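PDB 3NF4: acyl-CoA dehydrogenase from Mycobacterium thermoresistibile, which probably catalyses the FAD-dependent alpha,beta-dehydrogenation of an acyl-CoA thioester, as in other members of the acyl-CoA dehydrogenase family. Local coordinates for residues A21-L26 with A59-L64; Q82-I87 with S93-V98; T259-A264 with R362-M367. One frame throughout, in Å; residues are numbered along the deposited sequence.

Interaction 1: A21-L26 with A59-L64; sequences AELIEL and AGLLSL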
loop_
_atom_site.group_PDB
_atom_site.type_symbol
_atom_site.label_atom_id
_atom_site.label_comp_id
_atom_site.label_asym_id
_atom_site.label_seq_id
_atom_site.Cartn_x
_atom_site.Cartn_y
_atom_site.Cartn_z
ATOM N N ALA A 21 -16.216 33.722 1.784
ATOM C CA ALA A 21 -17.071 32.980 0.856
ATOM C C ALA A 21 -17.209 33.666 -0.499
ATOM O O ALA A 21 -17.198 32.988 -1.549
ATOM C CB ALA A 21 -18.449 32.723 1.458
ATOM N N GLU A 22 -17.335 34.997 -0.481
ATOM C CA GLU A 22 -17.423 35.789 -1.710
ATOM C C GLU A 22 -16.083 35.845 -2.468
ATOM O O GLU A 22 -16.064 35.921 -3.697
ATOM C CB GLU A 22 -17.949 37.213 -1.415
ATOM N N LEU A 23 -14.973 35.807 -1.734
ATOM C CA LEU A 23 -13.639 35.801 -2.351
ATOM C C LEU A 23 -13.405 34.481 -3.096
ATOM O O LEU A 23 -12.802 34.450 -4.168
ATOM C CB LEU A 23 -12.541 36.046 -1.303
ATOM C CG LEU A 23 -11.076 35.885 -1.748
ATOM C CD1 LEU A 23 -10.696 36.971 -2.788
ATOM C CD2 LEU A 23 -10.120 35.888 -0.582
ATOM N N ILE A 24 -13.910 33.392 -2.525
ATOM C CA ILE A 24 -13.869 32.107 -3.206
ATOM C C ILE A 24 -14.706 32.201 -4.478
ATOM O O ILE A 24 -14.277 31.764 -5.556
ATOM C CB ILE A 24 -14.322 30.968 -2.290
ATOM C CG1 ILE A 24 -13.292 30.755 -1.158
ATOM C CG2 ILE A 24 -14.604 29.686 -3.089
ATOM C CD1 ILE A 24 -11.931 30.162 -1.598
ATOM N N GLU A 25 -15.878 32.828 -4.348
ATOM C CA GLU A 25 -16.789 33.002 -5.460
ATOM C C GLU A 25 -16.154 33.824 -6.560
ATOM O O GLU A 25 -16.306 33.507 -7.739
ATOM C CB GLU A 25 -18.084 33.658 -4.984
ATOM C CG GLU A 25 -19.313 33.231 -5.780
ATOM C CD GLU A 25 -19.467 31.706 -5.869
ATOM O OE1 GLU A 25 -19.637 31.043 -4.815
ATOM O OE2 GLU A 25 -19.420 31.170 -7.004
ATOM N N LEU A 26 -15.439 34.879 -6.190
ATOM C CA LEU A 26 -14.723 35.667 -7.194
ATOM C C LEU A 26 -13.659 34.826 -7.955
ATOM O O LEU A 26 -13.518 34.951 -9.182
ATOM C CB LEU A 26 -14.121 36.930 -6.571
ATOM C CG LEU A 26 -13.219 37.838 -7.422
ATOM C CD1 LEU A 26 -14.005 38.532 -8.539
ATOM C CD2 LEU A 26 -12.516 38.880 -6.547
ATOM N N ALA A 59 -7.197 41.591 -9.834
ATOM C CA ALA A 59 -8.285 41.108 -9.005
ATOM C C ALA A 59 -7.847 40.922 -7.552
ATOM O O ALA A 59 -8.666 40.642 -6.681
ATOM C CB ALA A 59 -8.846 39.823 -9.577
ATOM N N GLY A 60 -6.557 41.100 -7.289
ATOM C CA GLY A 60 -6.006 40.928 -5.942
ATOM C C GLY A 60 -5.417 39.545 -5.637
ATOM O O GLY A 60 -4.860 39.340 -4.556
ATOM N N LEU A 61 -5.506 38.618 -6.595
ATOM C CA LEU A 61 -5.175 37.195 -6.361
ATOM C C LEU A 61 -3.679 36.823 -6.242
ATOM O O LEU A 61 -3.340 35.697 -5.826
ATOM C CB LEU A 61 -5.885 36.300 -7.386
ATOM C CG LEU A 61 -7.417 36.433 -7.399
ATOM C CD1 LEU A 61 -8.036 35.822 -8.646
ATOM C CD2 LEU A 61 -8.050 35.852 -6.155
ATOM N N LEU A 62 -2.795 37.762 -6.559
ATOM C CA LEU A 62 -1.359 37.507 -6.473
ATOM C C LEU A 62 -0.696 38.055 -5.207
ATOM O O LEU A 62 0.530 38.076 -5.109
ATOM C CB LEU A 62 -0.641 38.082 -7.687
ATOM C CG LEU A 62 -0.834 37.476 -9.071
ATOM C CD1 LEU A 62 -0.039 38.295 -10.104
ATOM C CD2 LEU A 62 -0.390 36.029 -9.110
ATOM N N SER A 63 -1.477 38.509 -4.238
ATOM C CA SER A 63 -0.883 39.070 -3.020
ATOM C C SER A 63 -1.768 38.913 -1.788
ATOM O O SER A 63 -1.633 39.660 -0.814
ATOM C CB SER A 63 -0.497 40.545 -3.227
ATOM O OG SER A 63 -1.393 41.181 -4.118
ATOM N N LEU A 64 -2.644 37.918 -1.829
ATOM C CA LEU A 64 -3.613 37.697 -0.778
ATOM C C LEU A 64 -3.059 37.651 0.647
ATOM O O LEU A 64 -3.585 38.346 1.516
ATOM C CB LEU A 64 -4.458 36.463 -1.083
ATOM C CG LEU A 64 -5.470 36.659 -2.212
ATOM C CD1 LEU A 64 -6.228 35.384 -2.465
ATOM C CD2 LEU A 64 -6.455 37.848 -1.924
#
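Leu-23 reaches from helix 18-35 to two leucines of the loop after helix 52-57, Leu-61 and Leu-64, in the alpha-helical N-terminal domain of the acyl-CoA dehydrogenase fold. Its CG stands anti to the backbone N (chi1 172°), which carries the two methyls out from the helix, one to each leucine: CD1 of Leu-23 lies 4.4 Å from CD2 of Leu-61, and CD2 of Leu-23 is 4.4 Å from CD1 of Leu-64. The three side chains therefore meet by their methyl ends, at distances that make the packing loose, and no hydrogen bond joins the segments.

On the loop side the backbone bends sharply. Gly-60, at positive phi, ends the preceding helix in a Schellman motif, and a type I beta turn runs from Gly-60 to Ser-63. Leu-61 lies within the turn and Leu-64 directly after it, and the side-chain ends of both come near helix 18-35. Leu-61, Leu-64 and Ile-24 also rest on Val-83 of helix 77-88, while Leu-23 touches Val-79 of the same helix; the leucine cluster thus fills the angle between helix 18-35, helix 77-88 and the loop. OG of Ser-63 is hydrogen-bonded to the carbonyl O of Leu-125.

One helical turn beyond Leu-23 the contact becomes more exposed. There Leu-26, whose first two torsions nearly repeat those of Leu-23, approaches a main-chain group instead of another leucine, its methyl CD2 lying 4.2 Å from the carbonyl O of Ala-59.

Interaction 2: Q82-I87 with S93-V98; sequences QVLEEI and SVAVAV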
loop_
_atom_site.group_PDB
_atom_site.type_symbol
_atom_site.label_atom_id
_atom_site.label_comp_id
_atom_site.label_asym_id
_atom_site.label_seq_id
_atom_site.Cartn_x
_atom_site.Cartn_y
_atom_site.Cartn_z
ATOM N N GLN A 82 -7.018 27.914 0.132
ATOM C CA GLN A 82 -8.223 27.385 -0.529
ATOM C C GLN A 82 -8.524 28.133 -1.859
ATOM O O GLN A 82 -9.148 27.574 -2.779
ATOM C CB GLN A 82 -9.446 27.356 0.443
ATOM C CG GLN A 82 -9.287 26.447 1.693
ATOM C CD GLN A 82 -10.589 26.196 2.494
ATOM O OE1 GLN A 82 -11.522 25.526 2.024
ATOM N NE2 GLN A 82 -10.628 26.696 3.720
ATOM N N VAL A 83 -8.075 29.387 -1.969
ATOM C CA VAL A 83 -8.111 30.104 -3.256
ATOM C C VAL A 83 -7.115 29.478 -4.247
ATOM O O VAL A 83 -7.421 29.266 -5.437
ATOM C CB VAL A 83 -7.769 31.605 -3.108
ATOM C CG1 VAL A 83 -7.522 32.234 -4.490
ATOM C CG2 VAL A 83 -8.861 32.347 -2.343
ATOM N N LEU A 84 -5.918 29.197 -3.737
ATOM C CA LEU A 84 -4.888 28.475 -4.476
ATOM C C LEU A 84 -5.408 27.106 -4.956
ATOM O O LEU A 84 -5.157 26.697 -6.090
ATOM C CB LEU A 84 -3.646 28.326 -3.597
ATOM C CG LEU A 84 -2.298 28.085 -4.293
ATOM C CD1 LEU A 84 -2.012 29.175 -5.373
ATOM C CD2 LEU A 84 -1.160 28.002 -3.278
ATOM N N GLU A 85 -6.169 26.418 -4.111
ATOM C CA GLU A 85 -6.750 25.131 -4.493
ATOM C C GLU A 85 -7.735 25.237 -5.687
ATOM O O GLU A 85 -7.739 24.377 -6.584
ATOM C CB GLU A 85 -7.417 24.461 -3.273
ATOM C CG GLU A 85 -7.671 22.984 -3.458
ATOM C CD GLU A 85 -8.826 22.413 -2.641
ATOM O OE1 GLU A 85 -8.862 22.485 -1.388
ATOM O OE2 GLU A 85 -9.691 21.805 -3.271
ATOM N N GLU A 86 -8.565 26.284 -5.679
ATOM C CA GLU A 86 -9.574 26.515 -6.723
ATOM C C GLU A 86 -8.893 26.821 -8.056
ATOM O O GLU A 86 -9.261 26.253 -9.082
ATOM C CB GLU A 86 -10.543 27.648 -6.337
ATOM C CG GLU A 86 -11.542 27.338 -5.186
ATOM C CD GLU A 86 -12.621 26.307 -5.549
ATOM O OE1 GLU A 86 -12.762 25.959 -6.744
ATOM O OE2 GLU A 86 -13.337 25.831 -4.634
ATOM N N ILE A 87 -7.887 27.694 -8.043
ATOM C CA ILE A 87 -7.037 27.893 -9.226
ATOM C C ILE A 87 -6.434 26.581 -9.797
ATOM O O ILE A 87 -6.622 26.299 -10.985
ATOM C CB ILE A 87 -5.925 28.938 -8.975
ATOM C CG1 ILE A 87 -6.553 30.290 -8.641
ATOM C CG2 ILE A 87 -4.980 29.064 -10.192
ATOM C CD1 ILE A 87 -5.585 31.261 -7.940
ATOM N N SER A 93 -0.085 24.322 -13.650
ATOM C CA SER A 93 1.131 25.092 -13.921
ATOM C C SER A 93 1.048 26.564 -13.494
ATOM O O SER A 93 1.992 27.099 -12.964
ATOM C CB SER A 93 1.529 24.963 -15.390
ATOM O OG SER A 93 2.676 25.747 -15.634
ATOM N N VAL A 94 -0.110 27.194 -13.682
ATOM C CA VAL A 94 -0.329 28.569 -13.271
ATOM C C VAL A 94 -0.339 28.736 -11.742
ATOM O O VAL A 94 0.201 29.726 -11.189
ATOM C CB VAL A 94 -1.637 29.123 -13.914
ATOM C CG1 VAL A 94 -2.118 30.413 -13.218
ATOM C CG2 VAL A 94 -1.421 29.363 -15.432
ATOM N N ALA A 95 -0.939 27.777 -11.044
ATOM C CA ALA A 95 -1.055 27.885 -9.609
ATOM C C ALA A 95 0.295 27.666 -8.926
ATOM O O ALA A 95 0.614 28.329 -7.929
ATOM C CB ALA A 95 -2.096 26.920 -9.103
ATOM N N VAL A 96 1.086 26.721 -9.452
ATOM C CA VAL A 96 2.487 26.597 -9.034
ATOM C C VAL A 96 3.180 27.989 -9.111
ATOM O O VAL A 96 3.797 28.443 -8.141
ATOM C CB VAL A 96 3.260 25.455 -9.814
ATOM C CG1 VAL A 96 4.745 25.492 -9.533
ATOM C CG2 VAL A 96 2.741 24.070 -9.420
ATOM N N ALA A 97 3.029 28.697 -10.223
ATOM C CA ALA A 97 3.657 30.013 -10.363
ATOM C C ALA A 97 3.137 31.043 -9.356
ATOM O O ALA A 97 3.886 31.941 -8.930
ATOM C CB ALA A 97 3.470 30.537 -11.774
ATOM N N VAL A 98 1.849 30.959 -9.012
ATOM C CA VAL A 98 1.297 31.861 -7.984
ATOM C C VAL A 98 1.980 31.621 -6.638
ATOM O O VAL A 98 2.378 32.563 -5.946
ATOM C CB VAL A 98 -0.242 31.792 -7.868
ATOM C CG1 VAL A 98 -0.730 32.594 -6.666
ATOM C CG2 VAL A 98 -0.875 32.357 -9.141
#
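Leu-84 and Ile-87, one turn apart on helix 77-88, face Ala-95 and Val-98 on helix 92-104. CB of Leu-84 leaves the backbone at an angle to the other helix, but a chi1 of -158° turns CG to the side remote from the backbone N, and the branch swings across. Of the two methyls beyond CG, CD1 makes the contacts with segment 93-98 and settles into the second helix beside its main chain: it lies 3.8 Å from the carbonyl O of Ala-95 and 3.9 Å from CG1 of Val-98. The same methyl reaches CB of Ala-95 more loosely, at 4.4 Å. Leu-84 and Val-98 lie alongside each other, their side chains passing in opposite directions.

These segments form an antiparallel helical hairpin of the N-terminal alpha domain, with only a short connection between them. Their axes approach to 9.3 Å at 153° between the N-to-C directions, and the small side chain of Ala-95 permits a close backbone approach near the turn, its CA being 6.0 Å from that of Ile-87. Here CG2 of Ile-87 meets the Ala-95 methyl directly, CG2 to CB 3.8 Å, and also touches CG1 of Val-94 at 4.4 Å.

All five touching residues are buried, and no hydrogen bond crosses between the segments. The acids of segment 82-87 take no part in the contact: Glu-85 forms salt bridges with Arg-13 and Arg-304, and Glu-86 with Arg-13 and Arg-90. On the neighbouring helices, Ile-87 packs on Thr-27 of helix 18-35, and Ala-95 on Val-257 of helix 247-274.

Interaction 3: T259-A264 with R362-M367; sequences TGLAQA and REAKIM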
loop_
_atom_site.group_PDB
_atom_site.type_symbol
_atom_site.label_atom_id
_atom_site.label_comp_id
_atom_site.label_asym_id
_atom_site.label_seq_id
_atom_site.Cartn_x
_atom_site.Cartn_y
_atom_site.Cartn_z
ATOM N N THR A 259 -3.773 19.032 -3.913
ATOM C CA THR A 259 -5.178 18.718 -3.543
ATOM C C THR A 259 -6.152 19.141 -4.670
ATOM O O THR A 259 -7.111 18.424 -4.978
ATOM C CB THR A 259 -5.545 19.351 -2.156
ATOM O OG1 THR A 259 -4.655 18.836 -1.151
ATOM C CG2 THR A 259 -7.020 19.071 -1.723
ATOM N N GLY A 260 -5.889 20.282 -5.306
ATOM C CA GLY A 260 -6.818 20.816 -6.329
ATOM C C GLY A 260 -6.677 20.066 -7.645
ATOM O O GLY A 260 -7.654 19.897 -8.360
ATOM N N LEU A 261 -5.451 19.616 -7.957
ATOM C CA LEU A 261 -5.214 18.707 -9.090
ATOM C C LEU A 261 -5.913 17.350 -8.876
ATOM O O LEU A 261 -6.556 16.817 -9.810
ATOM C CB LEU A 261 -3.698 18.468 -9.304
ATOM C CG LEU A 261 -3.320 17.532 -10.457
ATOM C CD1 LEU A 261 -3.857 18.004 -11.865
ATOM C CD2 LEU A 261 -1.805 17.268 -10.494
ATOM N N ALA A 262 -5.785 16.783 -7.668
ATOM C CA ALA A 262 -6.563 15.575 -7.343
ATOM C C ALA A 262 -8.087 15.804 -7.427
ATOM O O ALA A 262 -8.796 14.962 -7.949
ATOM C CB ALA A 262 -6.198 15.021 -5.957
ATOM N N GLN A 263 -8.587 16.927 -6.906
ATOM C CA GLN A 263 -10.030 17.223 -6.981
ATOM C C GLN A 263 -10.509 17.331 -8.441
ATOM O O GLN A 263 -11.587 16.827 -8.780
ATOM C CB GLN A 263 -10.382 18.493 -6.195
ATOM C CG GLN A 263 -11.856 18.950 -6.265
ATOM C CD GLN A 263 -12.830 17.971 -5.557
ATOM O OE1 GLN A 263 -12.634 17.563 -4.399
ATOM N NE2 GLN A 263 -13.879 17.608 -6.264
ATOM N N ALA A 264 -9.734 17.996 -9.292
ATOM C CA ALA A 264 -10.062 18.067 -10.732
ATOM C C ALA A 264 -10.183 16.673 -11.401
ATOM O O ALA A 264 -11.071 16.432 -12.190
ATOM C CB ALA A 264 -9.016 18.898 -11.463
ATOM N N ARG A 362 0.329 13.011 -15.636
ATOM C CA ARG A 362 1.678 13.502 -15.935
ATOM C C ARG A 362 2.063 14.710 -15.033
ATOM O O ARG A 362 3.210 14.823 -14.598
ATOM C CB ARG A 362 1.827 13.863 -17.443
ATOM C CG ARG A 362 1.675 12.658 -18.415
ATOM C CD ARG A 362 1.958 13.062 -19.876
ATOM N NE ARG A 362 0.830 13.741 -20.537
ATOM C CZ ARG A 362 0.793 15.033 -20.878
ATOM N NH1 ARG A 362 1.809 15.848 -20.607
ATOM N NH2 ARG A 362 -0.284 15.540 -21.480
ATOM N N GLU A 363 1.107 15.564 -14.711
ATOM C CA GLU A 363 1.357 16.699 -13.822
ATOM C C GLU A 363 1.616 16.301 -12.368
ATOM O O GLU A 363 2.378 16.973 -11.663
ATOM C CB GLU A 363 0.197 17.718 -13.883
ATOM C CG GLU A 363 0.236 18.555 -15.144
ATOM C CD GLU A 363 -1.069 19.313 -15.508
ATOM O OE1 GLU A 363 -2.049 19.372 -14.722
ATOM O OE2 GLU A 363 -1.092 19.872 -16.631
ATOM N N ALA A 364 1.016 15.202 -11.911
ATOM C CA ALA A 364 1.113 14.861 -10.486
ATOM C C ALA A 364 2.500 14.340 -10.068
ATOM O O ALA A 364 2.914 14.547 -8.917
ATOM C CB ALA A 364 -0.020 13.851 -10.064
ATOM N N LYS A 365 3.191 13.657 -10.992
ATOM C CA LYS A 365 4.494 13.034 -10.698
ATOM C C LYS A 365 5.540 14.017 -10.145
ATOM O O LYS A 365 6.219 13.689 -9.184
ATOM C CB LYS A 365 5.053 12.267 -11.916
ATOM C CG LYS A 365 6.370 11.555 -11.665
ATOM C CD LYS A 365 6.249 10.434 -10.581
ATOM C CE LYS A 365 7.219 10.691 -9.424
ATOM N NZ LYS A 365 7.182 9.648 -8.347
ATOM N N ILE A 366 5.664 15.209 -10.734
ATOM C CA ILE A 366 6.712 16.193 -10.315
ATOM C C ILE A 366 6.419 16.775 -8.908
ATOM O O ILE A 366 7.322 17.185 -8.174
ATOM C CB ILE A 366 6.880 17.345 -11.370
ATOM C CG1 ILE A 366 8.088 18.285 -11.059
ATOM C CG2 ILE A 366 5.621 18.201 -11.442
ATOM C CD1 ILE A 366 9.469 17.586 -10.819
ATOM N N MET A 367 5.154 16.785 -8.524
ATOM C CA MET A 367 4.760 17.239 -7.197
ATOM C C MET A 367 5.355 16.393 -6.053
ATOM O O MET A 367 5.682 16.926 -4.955
ATOM C CB MET A 367 3.236 17.284 -7.129
ATOM C CG MET A 367 2.714 18.622 -6.863
ATOM S SD MET A 367 1.424 19.085 -7.999
ATOM C CE MET A 367 2.320 20.173 -9.114
#
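In the helical C-terminal domain of the acyl-CoA dehydrogenase fold, segment 259-264 of helix 247-274 runs antiparallel to segment 362-367 of helix 357-367, which contributes Ile-366 to the FAD pocket. Leu-261 is the one residue of 259-264 that bridges the gap, touching Glu-363, Ala-364 and Met-367. The segment axes are 10.7 Å apart at a crossing angle of -157°, so the contact depends on a side chain long enough to span this spacing. A chi1 of 180° sets CG of Leu-261 opposite the backbone N, and its two methyls divide the work. CD2 lies against the main chain of the other helix, 3.8 Å from N of Ala-364 and 3.9 Å from the CB of that alanine. It also meets CB of Glu-363 at 4.0 Å, and SD of Met-367 is at the limit of packing, 4.5 Å from CD2.

The other methyl, CD1, approaches the carboxylate of Glu-363, with OE1 3.6 Å away. Leu-261 and Glu-363 cross obliquely, and the glutamate chain is extended beyond CG, which brings its carboxylate alongside CD1. This is an apolar methyl beside a carboxylate oxygen; the charge is met elsewhere, since OE2 of Glu-363 forms a salt bridge with Arg-359.

Beyond the two segments, Ala-364 packs on Ala-335 and Thr-339, and Met-367 on Thr-332, all of helix 321-346. NZ of Lys-365 is hydrogen-bonded to Gln-344 of a second subunit. Helix 289-315 lies against helix 247-274 through contacts of Thr-259 and Gln-263, so that helices 289-315 and 321-346 of the same domain, helix 77-88 of the N-terminal domain and the second subunit all border the pair.

Overall arrangement
From the N terminus, interaction 1 closes first, bringing the loop after helix 52-57 back against helix 18-35. Interaction 2 follows as a short hairpin between consecutive helices, and interaction 3 closes a span of nearly 100 residues within the C-terminal domain. The three are in series; none nests or crosses. Interactions 1 and 2 share a core, in which Leu-62 packs on Val-98. Interaction 2 also meets interaction 3 across the domain boundary, through Glu-85 on Gly-260 and Val-96 on Met-367. Interactions 1 and 3 stay about 12 Å apart at their nearest atoms, with helix 77-88 meeting both.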